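Local coordinates for protein alpha-L-rhamnosidase (PDB 3W5M) that hydrolyses terminal non-reducing alpha-L-rhamnose residues from plant flavonoid glycosides and gum arabic, and binds L-rhamnose in a calcium-dependent carbohydrate-binding module, at residues V606-K611 with Y884-G889; K663-L668 with V700-A705; R669-S674 with D680-V685; P880-P885 with T891-R896. All blocks are in the same frame, centred on the assembly; numbering follows the deposited sequence.

Contact 1: residues V606-K611 with Y884-G889; sequences VPMLNK and YPIDKG
Tyr-884 OH is gripped by Lys-888 NZ, which donates to it at 2.8 Å, and by the carbonyl O of Ile-900; the first bond joins two residues four apart in the chain, while Ile-886 between them points toward 606-611. No hydrogen bond crosses between the segments, and Ile-886 carries the whole contact. Its CG2 branch, held anti to the backbone N, comes alongside the Lys-611 aliphatic chain, 3.7 Å from CG of that lysine. The lysine and isoleucine chains run past one another in opposite senses. Lys-611 bends at chi2 (54°) and leads its amine away. The other branch of Ile-886 ends with CD1 3.8 Å from the backbone O of Met-608, whose own CG lies 4.3 Å from Ile-886 CG2. Beyond the contact Gly-889, at positive phi, is the C-prime residue of a Schellman motif that ends the short helix, with Gly-889 N bonded to Ile-886 O at 3.0 Å. The contact lays helix 883-887 against the start of helix 607-622; further along that helix Ile-886 also touches Leu-612 and Asn-615, and Leu-609 turns from it toward helix 867-875.

Contact 2: residues K663-L668 with V700-A705; sequences KWLVDL and VTVPWA
Leu-665 and Pro-703 join two nearly antiparallel helices of the (alpha/alpha)6-barrel that forms the catalytic domain, 658-671 and 698-710. The short axes cross at -159° and approach to 10.9 Å, and the touching residues are all buried and nonpolar across the interface. The CB of Leu-665 is directed toward the partner helix, and both prongs of its fork lie against the pyrrolidine ring: CD1 is 3.8 Å from CG of Pro-703, while CD2 is 3.7 Å from CD of the same proline. Proline has no N-H to donate to the turn before, and helix 698-710 is kinked there, with CG and CD of the ring facing the leucine methyls. Further round the turn, Leu-665 CD2 reaches CB of Val-702 at 4.2 Å. With chi1 of Val-702 at 178° putting CG1 opposite the backbone N, CG2 is the methyl turned to Trp-664; it comes obliquely to the ring, 4.4 Å from CZ3. That tryptophan is fixed at its polar end by NE1 donating to Ala-682 O, and its side chain lies about 8 Å from that of Asp-643, a residue seen to bind rhamnose. Pro-703 also touches Val-715 and Ala-719 of helix 713-732. Within helix 658-671 the buried charge of Lys-663 is met by Asp-667 and by the carbonyl oxygens of Trp-347 and Ser-626. In that salt bridge Lys-663 NZ takes the syn lone pair of Asp-667 OD2 at 2.8 Å.

Contact 3: residues R669-S674 with D680-V685; sequences RDAQTS and DVAPAV
The backbones of Ala-671 and Ala-684 come within 5.9 Å at their CA atoms, where the chain leaves helix 658-671 and is extended at Gln-672 (psi 134°), and where the non-helical segment 680-685 turns through a cis peptide bond before Pro-683. Three methyl groups make the contact. CB of Ala-671 points at the loop and meets CB of Ala-684 at 3.9 Å. In Ala-682, the residue before the cis proline, CB also faces 669-674 and stands 4.5 Å from CB of Ala-671. The two loop methyls, one from each residue flanking Pro-683, thus receive that of Ala-671. Ala-671 touches Thr-679 as well, and the loop itself is tied down by other bonds: the backbone of Ala-682 pairs with Gly-639, and Asp-680 OD2 bonds to Tyr-744 OH. On the helix side Asp-670 forms a salt bridge with Arg-353 NE. Ala-682 is about 10 Å, side chain to side chain, from Trp-695, a residue seen to bind rhamnose. With only 96 Å² buried and no hydrogen bond across the segments, the contact is purely nonpolar; methyl groups offer no directional bond, so the fit rests on the short side chains that let the two backbones approach this closely.

Contact 4: residues P880-P885 with T891-R896; sequences PSWGYP and TTMWER
Pro-885 presses its ring onto one face of the Trp-894 indole in a CH-pi contact. CB is the bump, and it meets a flat face rather than a hollow: it sits 3.5 Å from the centroid of the six-membered ring of Trp-894 and only 5° off the normal, almost over the middle of that ring, though toward the rim of the indole as a whole. Beside it, CG of Pro-885 rests 3.9 Å from CE3 of Trp-894, and CA reaches CH2 of the same ring at 3.7 Å, so the proline spreads over the outer part of the flat surface. Tyr-884 adds a lesser, oblique touch, its CE2 being 4.3 Å from Trp-894 CZ3. At the edge of the indole, in its plane, lies the carbonyl O of Arg-896. The second bump is the methyl of Met-893, whose chain folds back at chi2 and chi3 (-52° and -70°) and sets CE at the edge of the Trp-882 ring, 3.8 Å from CD1. The tryptophan is held by NE1 donating to Tyr-919 O. Ahead of the helix, Ser-881 OG caps it by accepting from Tyr-884 N at 2.9 Å. The irregular segment 891-896 includes Glu-895, the inferred proton acceptor, which forms a salt bridge with the rhamnose-binding Arg-634. In the barrel, helix 883-887 and the following loop are packed against helix 607-622, where Met-893 meets Leu-612 and Asn-615, while Trp-882 also leans on Thr-854 and Leu-858 of helix 854-863.

In the fold
All four contacts belong to the catalytic (alpha/alpha)6-barrel and fall into two pairs. Contacts 1 and 4 share Tyr-884 and Pro-885 on helix 883-887, with centres about 9 Å apart, and touch where Lys-888 CB packs 4.0 Å from Trp-894 CH2. Contacts 2 and 3 share helix 658-671, with centres about 12 Å apart, and touch where Leu-668 CA packs 3.6 Å from Ala-682 CB. The pairs do not touch: the nearest atoms of contacts 3 and 4 are about 12 Å apart. Contacts 2, 3 and 4 come near rhamnose-binding residues: Met-893 of contact 4 is about 6 Å from His-916, side chain to side chain, whereas contact 1 lies away from the rhamnose and calcium sites.

Contact 1: residues V606-K611 with Y884-G889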
loop_
_atom_site.group_PDB
_atom_site.type_symbol
_atom_site.label_atom_id
_atom_site.label_comp_id
_atom_site.label_asym_id
_atom_site.label_seq_id
_atom_site.Cartn_x
_atom_site.Cartn_y
_atom_site.Cartn_z
ATOM N N VAL A 606 -18.909 0.062 -25.200
ATOM C CA VAL A 606 -17.831 -0.875 -25.529
ATOM C C VAL A 606 -17.328 -1.715 -24.345
ATOM O O VAL A 606 -16.564 -1.225 -23.503
ATOM C CB VAL A 606 -16.640 -0.141 -26.140
ATOM C CG1 VAL A 606 -15.583 -1.125 -26.620
ATOM C CG2 VAL A 606 -17.117 0.734 -27.284
ATOM N N PRO A 607 -17.743 -2.998 -24.292
ATOM C CA PRO A 607 -17.361 -3.866 -23.169
ATOM C C PRO A 607 -15.869 -3.802 -22.790
ATOM O O PRO A 607 -15.556 -3.738 -21.591
ATOM C CB PRO A 607 -17.777 -5.254 -23.657
ATOM C CG PRO A 607 -18.978 -4.965 -24.507
ATOM C CD PRO A 607 -18.610 -3.713 -25.250
ATOM N N MET A 608 -14.972 -3.752 -23.779
ATOM C CA MET A 608 -13.546 -3.771 -23.506
ATOM C C MET A 608 -13.061 -2.536 -22.742
ATOM O O MET A 608 -12.076 -2.598 -21.968
ATOM C CB MET A 608 -12.734 -3.908 -24.783
ATOM C CG MET A 608 -11.321 -4.405 -24.530
ATOM S SD MET A 608 -10.084 -3.704 -25.635
ATOM C CE MET A 608 -9.715 -2.175 -24.764
ATOM N N LEU A 609 -13.735 -1.411 -22.958
ATOM C CA LEU A 609 -13.314 -0.195 -22.259
ATOM C C LEU A 609 -13.848 -0.209 -20.859
ATOM O O LEU A 609 -13.207 0.318 -19.947
ATOM C CB LEU A 609 -13.760 1.075 -22.973
ATOM C CG LEU A 609 -13.177 1.324 -24.357
ATOM C CD1 LEU A 609 -13.755 2.652 -24.832
ATOM C CD2 LEU A 609 -11.654 1.291 -24.408
ATOM N N ASN A 610 -15.032 -0.783 -20.693
ATOM C CA ASN A 610 -15.604 -0.933 -19.367
ATOM C C ASN A 610 -14.736 -1.852 -18.506
ATOM O O ASN A 610 -14.556 -1.596 -17.303
ATOM C CB ASN A 610 -17.046 -1.405 -19.454
ATOM C CG ASN A 610 -17.922 -0.442 -20.262
ATOM O OD1 ASN A 610 -17.590 0.738 -20.435
ATOM N ND2 ASN A 610 -19.031 -0.941 -20.758
ATOM N N LYS A 611 -14.188 -2.900 -19.132
ATOM C CA LYS A 611 -13.229 -3.798 -18.463
ATOM C C LYS A 611 -11.916 -3.103 -18.125
ATOM O O LYS A 611 -11.364 -3.275 -17.022
ATOM C CB LYS A 611 -12.967 -5.058 -19.304
ATOM C CG LYS A 611 -12.136 -6.114 -18.586
ATOM C CD LYS A 611 -12.766 -6.476 -17.250
ATOM C CE LYS A 611 -12.173 -7.756 -16.698
ATOM N NZ LYS A 611 -12.845 -8.105 -15.404
ATOM N N TYR A 884 -4.670 -6.431 -25.284
ATOM C CA TYR A 884 -3.987 -7.722 -25.282
ATOM C C TYR A 884 -4.148 -8.450 -23.922
ATOM O O TYR A 884 -4.653 -9.560 -23.904
ATOM C CB TYR A 884 -2.534 -7.560 -25.694
ATOM C CG TYR A 884 -1.675 -8.783 -25.479
ATOM C CD1 TYR A 884 -1.744 -9.890 -26.352
ATOM C CD2 TYR A 884 -0.796 -8.843 -24.403
ATOM C CE1 TYR A 884 -0.942 -11.009 -26.145
ATOM C CE2 TYR A 884 -0.001 -9.953 -24.183
ATOM C CZ TYR A 884 -0.072 -11.035 -25.050
ATOM O OH TYR A 884 0.750 -12.126 -24.789
ATOM N N PRO A 885 -3.765 -7.800 -22.794
ATOM C CA PRO A 885 -3.907 -8.470 -21.479
ATOM C C PRO A 885 -5.338 -8.766 -21.104
ATOM O O PRO A 885 -5.601 -9.820 -20.522
ATOM C CB PRO A 885 -3.250 -7.484 -20.495
ATOM C CG PRO A 885 -2.297 -6.707 -21.340
ATOM C CD PRO A 885 -2.990 -6.549 -22.677
ATOM N N ILE A 886 -6.262 -7.876 -21.472
ATOM C CA ILE A 886 -7.688 -8.075 -21.223
ATOM C C ILE A 886 -8.218 -9.335 -21.916
ATOM O O ILE A 886 -9.019 -10.086 -21.322
ATOM C CB ILE A 886 -8.520 -6.833 -21.579
ATOM C CG1 ILE A 886 -8.058 -5.661 -20.688
ATOM C CG2 ILE A 886 -10.004 -7.127 -21.412
ATOM C CD1 ILE A 886 -8.858 -4.378 -20.829
ATOM N N ASP A 887 -7.771 -9.559 -23.152
ATOM C CA ASP A 887 -8.142 -10.779 -23.888
ATOM C C ASP A 887 -7.579 -12.055 -23.233
ATOM O O ASP A 887 -8.164 -13.136 -23.385
ATOM C CB ASP A 887 -7.748 -10.679 -25.371
ATOM C CG ASP A 887 -8.670 -9.756 -26.160
ATOM O OD1 ASP A 887 -9.776 -9.434 -25.668
ATOM O OD2 ASP A 887 -8.292 -9.349 -27.289
ATOM N N LYS A 888 -6.479 -11.905 -22.483
ATOM C CA LYS A 888 -5.898 -13.003 -21.705
ATOM C C LYS A 888 -6.482 -13.122 -20.297
ATOM O O LYS A 888 -5.902 -13.801 -19.449
ATOM C CB LYS A 888 -4.373 -12.890 -21.617
ATOM C CG LYS A 888 -3.660 -12.730 -22.949
ATOM C CD LYS A 888 -3.597 -14.027 -23.727
ATOM C CE LYS A 888 -2.190 -14.595 -23.740
ATOM N NZ LYS A 888 -1.338 -13.944 -24.763
ATOM N N GLY A 889 -7.612 -12.464 -20.049
ATOM C CA GLY A 889 -8.322 -12.579 -18.778
ATOM C C GLY A 889 -7.804 -11.680 -17.653
ATOM O O GLY A 889 -8.160 -11.899 -16.491
#

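Contact 2: residues K663-L668 with V700-A705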
loop_
_atom_site.group_PDB
_atom_site.type_symbol
_atom_site.label_atom_id
_atom_site.label_comp_id
_atom_site.label_asym_id
_atom_site.label_seq_id
_atom_site.Cartn_x
_atom_site.Cartn_y
_atom_site.Cartn_z
ATOM N N LYS A 663 -0.635 12.078 2.934
ATOM C CA LYS A 663 0.120 11.284 3.873
ATOM C C LYS A 663 1.420 10.783 3.226
ATOM O O LYS A 663 2.499 10.893 3.822
ATOM C CB LYS A 663 -0.728 10.082 4.348
ATOM C CG LYS A 663 -0.036 9.204 5.367
ATOM C CD LYS A 663 0.717 8.095 4.677
ATOM C CE LYS A 663 1.272 7.106 5.674
ATOM N NZ LYS A 663 2.065 6.097 4.949
ATOM N N TRP A 664 1.323 10.241 2.022
ATOM C CA TRP A 664 2.515 9.683 1.376
ATOM C C TRP A 664 3.571 10.785 1.104
ATOM O O TRP A 664 4.766 10.542 1.227
ATOM C CB TRP A 664 2.199 8.933 0.089
ATOM C CG TRP A 664 3.456 8.372 -0.543
ATOM C CD1 TRP A 664 4.202 7.319 -0.098
ATOM C CD2 TRP A 664 4.136 8.893 -1.693
ATOM N NE1 TRP A 664 5.293 7.134 -0.923
ATOM C CE2 TRP A 664 5.267 8.075 -1.915
ATOM C CE3 TRP A 664 3.891 9.959 -2.556
ATOM C CZ2 TRP A 664 6.167 8.302 -2.964
ATOM C CZ3 TRP A 664 4.778 10.174 -3.630
ATOM C CH2 TRP A 664 5.922 9.363 -3.792
ATOM N N LEU A 665 3.127 11.967 0.733
ATOM C CA LEU A 665 4.110 13.056 0.479
ATOM C C LEU A 665 4.835 13.471 1.749
ATOM O O LEU A 665 5.984 13.917 1.695
ATOM C CB LEU A 665 3.428 14.259 -0.167
ATOM C CG LEU A 665 2.992 14.052 -1.614
ATOM C CD1 LEU A 665 1.953 15.125 -1.973
ATOM C CD2 LEU A 665 4.210 14.091 -2.524
ATOM N N VAL A 666 4.185 13.326 2.921
ATOM C CA VAL A 666 4.897 13.465 4.160
ATOM C C VAL A 666 6.004 12.414 4.273
ATOM O O VAL A 666 7.129 12.743 4.713
ATOM C CB VAL A 666 3.960 13.370 5.391
ATOM C CG1 VAL A 666 4.784 13.459 6.673
ATOM C CG2 VAL A 666 2.975 14.521 5.325
ATOM N N ASP A 667 5.705 11.172 3.874
ATOM C CA ASP A 667 6.721 10.098 3.894
ATOM C C ASP A 667 7.863 10.455 2.937
ATOM O O ASP A 667 9.041 10.278 3.266
ATOM C CB ASP A 667 6.167 8.752 3.439
ATOM C CG ASP A 667 5.082 8.187 4.364
ATOM O OD1 ASP A 667 5.151 8.398 5.614
ATOM O OD2 ASP A 667 4.180 7.501 3.803
ATOM N N LEU A 668 7.512 10.955 1.766
ATOM C CA LEU A 668 8.536 11.272 0.769
ATOM C C LEU A 668 9.478 12.368 1.270
ATOM O O LEU A 668 10.705 12.235 1.171
ATOM C CB LEU A 668 7.889 11.682 -0.536
ATOM C CG LEU A 668 8.875 11.982 -1.676
ATOM C CD1 LEU A 668 9.602 10.717 -2.130
ATOM C CD2 LEU A 668 8.098 12.628 -2.807
ATOM N N VAL A 700 7.353 16.687 -6.939
ATOM C CA VAL A 700 6.787 17.844 -7.630
ATOM C C VAL A 700 5.445 17.518 -8.316
ATOM O O VAL A 700 4.451 18.263 -8.187
ATOM C CB VAL A 700 7.773 18.366 -8.722
ATOM C CG1 VAL A 700 7.379 19.788 -9.133
ATOM C CG2 VAL A 700 9.211 18.274 -8.240
ATOM N N THR A 701 5.392 16.386 -9.022
ATOM C CA THR A 701 4.252 16.072 -9.879
ATOM C C THR A 701 3.036 15.607 -9.102
ATOM O O THR A 701 1.917 15.826 -9.522
ATOM C CB THR A 701 4.557 14.972 -10.917
ATOM O OG1 THR A 701 4.977 13.789 -10.246
ATOM C CG2 THR A 701 5.698 15.402 -11.877
ATOM N N VAL A 702 3.277 14.945 -7.987
ATOM C CA VAL A 702 2.152 14.435 -7.185
ATOM C C VAL A 702 1.409 15.587 -6.430
ATOM O O VAL A 702 0.171 15.632 -6.442
ATOM C CB VAL A 702 2.594 13.257 -6.297
ATOM C CG1 VAL A 702 1.430 12.802 -5.452
ATOM C CG2 VAL A 702 3.023 12.053 -7.169
ATOM N N PRO A 703 2.146 16.532 -5.800
ATOM C CA PRO A 703 1.428 17.705 -5.284
ATOM C C PRO A 703 0.672 18.442 -6.377
ATOM O O PRO A 703 -0.464 18.891 -6.176
ATOM C CB PRO A 703 2.544 18.566 -4.687
ATOM C CG PRO A 703 3.590 17.578 -4.296
ATOM C CD PRO A 703 3.538 16.495 -5.321
ATOM N N TRP A 704 1.277 18.567 -7.567
ATOM C CA TRP A 704 0.578 19.260 -8.633
ATOM C C TRP A 704 -0.668 18.517 -9.083
ATOM O O TRP A 704 -1.715 19.126 -9.314
ATOM C CB TRP A 704 1.506 19.515 -9.842
ATOM C CG TRP A 704 0.859 20.406 -10.847
ATOM C CD1 TRP A 704 0.411 20.061 -12.091
ATOM C CD2 TRP A 704 0.553 21.801 -10.679
ATOM N NE1 TRP A 704 -0.142 21.162 -12.722
ATOM C CE2 TRP A 704 -0.072 22.241 -11.884
ATOM C CE3 TRP A 704 0.750 22.726 -9.632
ATOM C CZ2 TRP A 704 -0.514 23.562 -12.068
ATOM C CZ3 TRP A 704 0.314 24.055 -9.817
ATOM C CH2 TRP A 704 -0.307 24.452 -11.034
ATOM N N ALA A 705 -0.559 17.198 -9.205
ATOM C CA ALA A 705 -1.721 16.397 -9.559
ATOM C C ALA A 705 -2.858 16.556 -8.520
ATOM O O ALA A 705 -4.019 16.690 -8.902
ATOM C CB ALA A 705 -1.315 14.926 -9.764
#

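Contact 3: residues R669-S674 with D680-V685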
loop_
_atom_site.group_PDB
_atom_site.type_symbol
_atom_site.label_atom_id
_atom_site.label_comp_id
_atom_site.label_asym_id
_atom_site.label_seq_id
_atom_site.Cartn_x
_atom_site.Cartn_y
_atom_site.Cartn_z
ATOM N N ARG A 669 8.907 13.446 1.799
ATOM C CA ARG A 669 9.713 14.492 2.447
ATOM C C ARG A 669 10.491 14.037 3.658
ATOM O O ARG A 669 11.605 14.516 3.877
ATOM C CB ARG A 669 8.888 15.747 2.752
ATOM C CG ARG A 669 8.504 16.488 1.474
ATOM C CD ARG A 669 7.776 17.797 1.727
ATOM N NE ARG A 669 6.514 17.588 2.455
ATOM C CZ ARG A 669 5.331 17.446 1.873
ATOM N NH1 ARG A 669 5.197 17.488 0.543
ATOM N NH2 ARG A 669 4.252 17.307 2.637
ATOM N N ASP A 670 9.977 13.077 4.420
ATOM C CA ASP A 670 10.731 12.528 5.556
ATOM C C ASP A 670 11.979 11.811 5.046
ATOM O O ASP A 670 12.948 11.668 5.801
ATOM C CB ASP A 670 9.939 11.427 6.306
ATOM C CG ASP A 670 8.987 11.956 7.350
ATOM O OD1 ASP A 670 9.047 13.150 7.732
ATOM O OD2 ASP A 670 8.140 11.145 7.819
ATOM N N ALA A 671 11.928 11.309 3.808
ATOM C CA ALA A 671 13.039 10.513 3.234
ATOM C C ALA A 671 14.013 11.354 2.397
ATOM O O ALA A 671 15.095 10.854 2.013
ATOM C CB ALA A 671 12.512 9.358 2.405
ATOM N N GLN A 672 13.637 12.587 2.101
ATOM C CA GLN A 672 14.480 13.429 1.194
ATOM C C GLN A 672 15.885 13.548 1.787
ATOM O O GLN A 672 16.053 13.783 3.006
ATOM C CB GLN A 672 13.828 14.791 0.952
ATOM C CG GLN A 672 14.463 15.617 -0.191
ATOM C CD GLN A 672 13.679 16.892 -0.488
ATOM O OE1 GLN A 672 12.787 17.250 0.258
ATOM N NE2 GLN A 672 13.995 17.566 -1.603
ATOM N N THR A 673 16.912 13.360 0.957
ATOM C CA THR A 673 18.266 13.309 1.520
ATOM C C THR A 673 18.718 14.707 1.893
ATOM O O THR A 673 18.106 15.698 1.461
ATOM C CB THR A 673 19.290 12.726 0.553
ATOM O OG1 THR A 673 19.540 13.690 -0.491
ATOM C CG2 THR A 673 18.788 11.401 -0.009
ATOM N N SER A 674 19.782 14.772 2.697
ATOM C CA SER A 674 20.290 16.042 3.213
ATOM C C SER A 674 20.788 16.938 2.082
ATOM O O SER A 674 20.895 18.132 2.274
ATOM C CB SER A 674 21.404 15.822 4.215
ATOM O OG SER A 674 22.513 15.150 3.621
ATOM N N ASP A 680 14.149 6.889 -4.424
ATOM C CA ASP A 680 13.434 6.037 -5.346
ATOM C C ASP A 680 12.175 5.466 -4.674
ATOM O O ASP A 680 11.174 5.237 -5.324
ATOM C CB ASP A 680 14.321 4.878 -5.825
ATOM C CG ASP A 680 15.505 5.345 -6.699
ATOM O OD1 ASP A 680 15.550 6.538 -7.099
ATOM O OD2 ASP A 680 16.392 4.492 -6.973
ATOM N N VAL A 681 12.260 5.214 -3.376
ATOM C CA VAL A 681 11.075 4.742 -2.621
ATOM C C VAL A 681 10.891 5.549 -1.353
ATOM O O VAL A 681 11.865 6.021 -0.746
ATOM C CB VAL A 681 11.127 3.230 -2.248
ATOM C CG1 VAL A 681 11.126 2.356 -3.512
ATOM C CG2 VAL A 681 12.298 2.910 -1.321
ATOM N N ALA A 682 9.632 5.667 -0.910
ATOM C CA ALA A 682 9.327 6.314 0.356
ATOM C C ALA A 682 8.142 5.577 1.006
ATOM O O ALA A 682 7.138 5.359 0.341
ATOM C CB ALA A 682 8.986 7.782 0.126
ATOM N N PRO A 683 8.269 5.186 2.290
ATOM C CA PRO A 683 9.435 5.235 3.200
ATOM C C PRO A 683 10.671 4.582 2.600
ATOM O O PRO A 683 10.579 3.602 1.860
ATOM C CB PRO A 683 8.979 4.417 4.417
ATOM C CG PRO A 683 7.505 4.599 4.429
ATOM C CD PRO A 683 7.085 4.610 2.976
ATOM N N ALA A 684 11.826 5.139 2.934
ATOM C CA ALA A 684 13.081 4.674 2.367
ATOM C C ALA A 684 13.594 3.462 3.145
ATOM O O ALA A 684 13.864 3.544 4.339
ATOM C CB ALA A 684 14.106 5.812 2.342
ATOM N N VAL A 685 13.653 2.329 2.462
ATOM C CA VAL A 685 14.208 1.101 3.015
ATOM C C VAL A 685 15.157 0.477 2.000
ATOM O O VAL A 685 15.072 0.774 0.796
ATOM C CB VAL A 685 13.110 0.081 3.418
ATOM C CG1 VAL A 685 12.278 0.626 4.557
ATOM C CG2 VAL A 685 12.205 -0.270 2.246
#

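Contact 4: residues P880-P885 with T891-R896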
loop_
_atom_site.group_PDB
_atom_site.type_symbol
_atom_site.label_atom_id
_atom_site.label_comp_id
_atom_site.label_asym_id
_atom_site.label_seq_id
_atom_site.Cartn_x
_atom_site.Cartn_y
_atom_site.Cartn_z
ATOM N N PRO A 880 1.765 -5.117 -28.553
ATOM C CA PRO A 880 1.428 -4.618 -27.193
ATOM C C PRO A 880 0.245 -3.655 -27.195
ATOM O O PRO A 880 0.063 -2.875 -28.148
ATOM C CB PRO A 880 2.706 -3.895 -26.762
ATOM C CG PRO A 880 3.315 -3.431 -28.043
ATOM C CD PRO A 880 3.039 -4.531 -29.026
ATOM N N SER A 881 -0.572 -3.729 -26.150
ATOM C CA SER A 881 -1.785 -2.921 -26.052
ATOM C C SER A 881 -2.412 -3.103 -24.665
ATOM O O SER A 881 -1.919 -3.903 -23.872
ATOM C CB SER A 881 -2.784 -3.272 -27.158
ATOM O OG SER A 881 -3.313 -4.591 -27.029
ATOM N N TRP A 882 -3.452 -2.326 -24.372
ATOM C CA TRP A 882 -4.273 -2.542 -23.195
ATOM C C TRP A 882 -5.228 -3.715 -23.434
ATOM O O TRP A 882 -5.612 -4.426 -22.494
ATOM C CB TRP A 882 -5.029 -1.248 -22.798
ATOM C CG TRP A 882 -4.074 -0.138 -22.380
ATOM C CD1 TRP A 882 -3.388 -0.045 -21.200
ATOM C CD2 TRP A 882 -3.680 1.009 -23.155
ATOM N NE1 TRP A 882 -2.587 1.076 -21.196
ATOM C CE2 TRP A 882 -2.743 1.737 -22.383
ATOM C CE3 TRP A 882 -4.022 1.487 -24.427
ATOM C CZ2 TRP A 882 -2.141 2.928 -22.842
ATOM C CZ3 TRP A 882 -3.428 2.662 -24.879
ATOM C CH2 TRP A 882 -2.502 3.366 -24.088
ATOM N N GLY A 883 -5.616 -3.915 -24.696
ATOM C CA GLY A 883 -6.568 -4.942 -25.059
ATOM C C GLY A 883 -5.950 -6.334 -24.955
ATOM O O GLY A 883 -6.626 -7.294 -24.588
ATOM N N TYR A 884 -4.670 -6.431 -25.284
ATOM C CA TYR A 884 -3.987 -7.722 -25.282
ATOM C C TYR A 884 -4.148 -8.450 -23.922
ATOM O O TYR A 884 -4.653 -9.560 -23.904
ATOM C CB TYR A 884 -2.534 -7.560 -25.694
ATOM C CG TYR A 884 -1.675 -8.783 -25.479
ATOM C CD1 TYR A 884 -1.744 -9.890 -26.352
ATOM C CD2 TYR A 884 -0.796 -8.843 -24.403
ATOM C CE1 TYR A 884 -0.942 -11.009 -26.145
ATOM C CE2 TYR A 884 -0.001 -9.953 -24.183
ATOM C CZ TYR A 884 -0.072 -11.035 -25.050
ATOM O OH TYR A 884 0.750 -12.126 -24.789
ATOM N N PRO A 885 -3.765 -7.800 -22.794
ATOM C CA PRO A 885 -3.907 -8.470 -21.479
ATOM C C PRO A 885 -5.338 -8.766 -21.104
ATOM O O PRO A 885 -5.601 -9.820 -20.522
ATOM C CB PRO A 885 -3.250 -7.484 -20.495
ATOM C CG PRO A 885 -2.297 -6.707 -21.340
ATOM C CD PRO A 885 -2.990 -6.549 -22.677
ATOM N N THR A 891 -7.504 -8.863 -14.901
ATOM C CA THR A 891 -8.489 -8.126 -14.123
ATOM C C THR A 891 -7.815 -6.951 -13.383
ATOM O O THR A 891 -8.450 -6.290 -12.575
ATOM C CB THR A 891 -9.211 -9.039 -13.107
ATOM O OG1 THR A 891 -8.217 -9.737 -12.357
ATOM C CG2 THR A 891 -10.147 -10.083 -13.835
ATOM N N THR A 892 -6.523 -6.760 -13.628
ATOM C CA THR A 892 -5.730 -5.658 -13.094
ATOM C C THR A 892 -4.764 -5.286 -14.202
ATOM O O THR A 892 -4.799 -5.910 -15.268
ATOM C CB THR A 892 -4.919 -6.042 -11.845
ATOM O OG1 THR A 892 -4.157 -7.243 -12.086
ATOM C CG2 THR A 892 -5.823 -6.233 -10.636
ATOM N N MET A 893 -3.924 -4.274 -13.974
ATOM C CA MET A 893 -2.910 -3.893 -14.955
ATOM C C MET A 893 -1.638 -4.629 -14.630
ATOM O O MET A 893 -1.242 -4.736 -13.454
ATOM C CB MET A 893 -2.644 -2.378 -14.977
ATOM C CG MET A 893 -3.913 -1.540 -15.007
ATOM S SD MET A 893 -5.093 -1.955 -16.287
ATOM C CE MET A 893 -4.092 -1.346 -17.654
ATOM N N TRP A 894 -0.973 -5.140 -15.664
ATOM C CA TRP A 894 0.297 -5.856 -15.449
ATOM C C TRP A 894 1.520 -4.955 -15.439
ATOM O O TRP A 894 1.512 -3.875 -16.065
ATOM C CB TRP A 894 0.500 -6.917 -16.545
ATOM C CG TRP A 894 -0.583 -7.911 -16.689
ATOM C CD1 TRP A 894 -1.557 -8.242 -15.781
ATOM C CD2 TRP A 894 -0.764 -8.780 -17.814
ATOM N NE1 TRP A 894 -2.352 -9.255 -16.298
ATOM C CE2 TRP A 894 -1.875 -9.604 -17.537
ATOM C CE3 TRP A 894 -0.090 -8.932 -19.035
ATOM C CZ2 TRP A 894 -2.349 -10.565 -18.458
ATOM C CZ3 TRP A 894 -0.549 -9.901 -19.947
ATOM C CH2 TRP A 894 -1.659 -10.705 -19.642
ATOM N N GLU A 895 2.582 -5.410 -14.777
ATOM C CA GLU A 895 3.845 -4.705 -14.773
ATOM C C GLU A 895 4.421 -4.522 -16.190
ATOM O O GLU A 895 5.054 -3.496 -16.450
ATOM C CB GLU A 895 4.879 -5.431 -13.925
ATOM C CG GLU A 895 6.164 -4.651 -13.653
ATOM C CD GLU A 895 7.070 -5.339 -12.635
ATOM O OE1 GLU A 895 6.885 -6.564 -12.406
ATOM O OE2 GLU A 895 7.976 -4.663 -12.070
ATOM N N ARG A 896 4.235 -5.526 -17.060
ATOM C CA ARG A 896 4.858 -5.534 -18.412
ATOM C C ARG A 896 3.785 -5.629 -19.472
ATOM O O ARG A 896 2.757 -6.260 -19.260
ATOM C CB ARG A 896 5.782 -6.750 -18.572
ATOM C CG ARG A 896 7.022 -6.755 -17.698
ATOM C CD ARG A 896 7.669 -8.140 -17.735
ATOM N NE ARG A 896 8.843 -8.279 -16.884
ATOM C CZ ARG A 896 10.088 -7.997 -17.261
ATOM N NH1 ARG A 896 10.338 -7.538 -18.481
ATOM N NH2 ARG A 896 11.090 -8.150 -16.411
#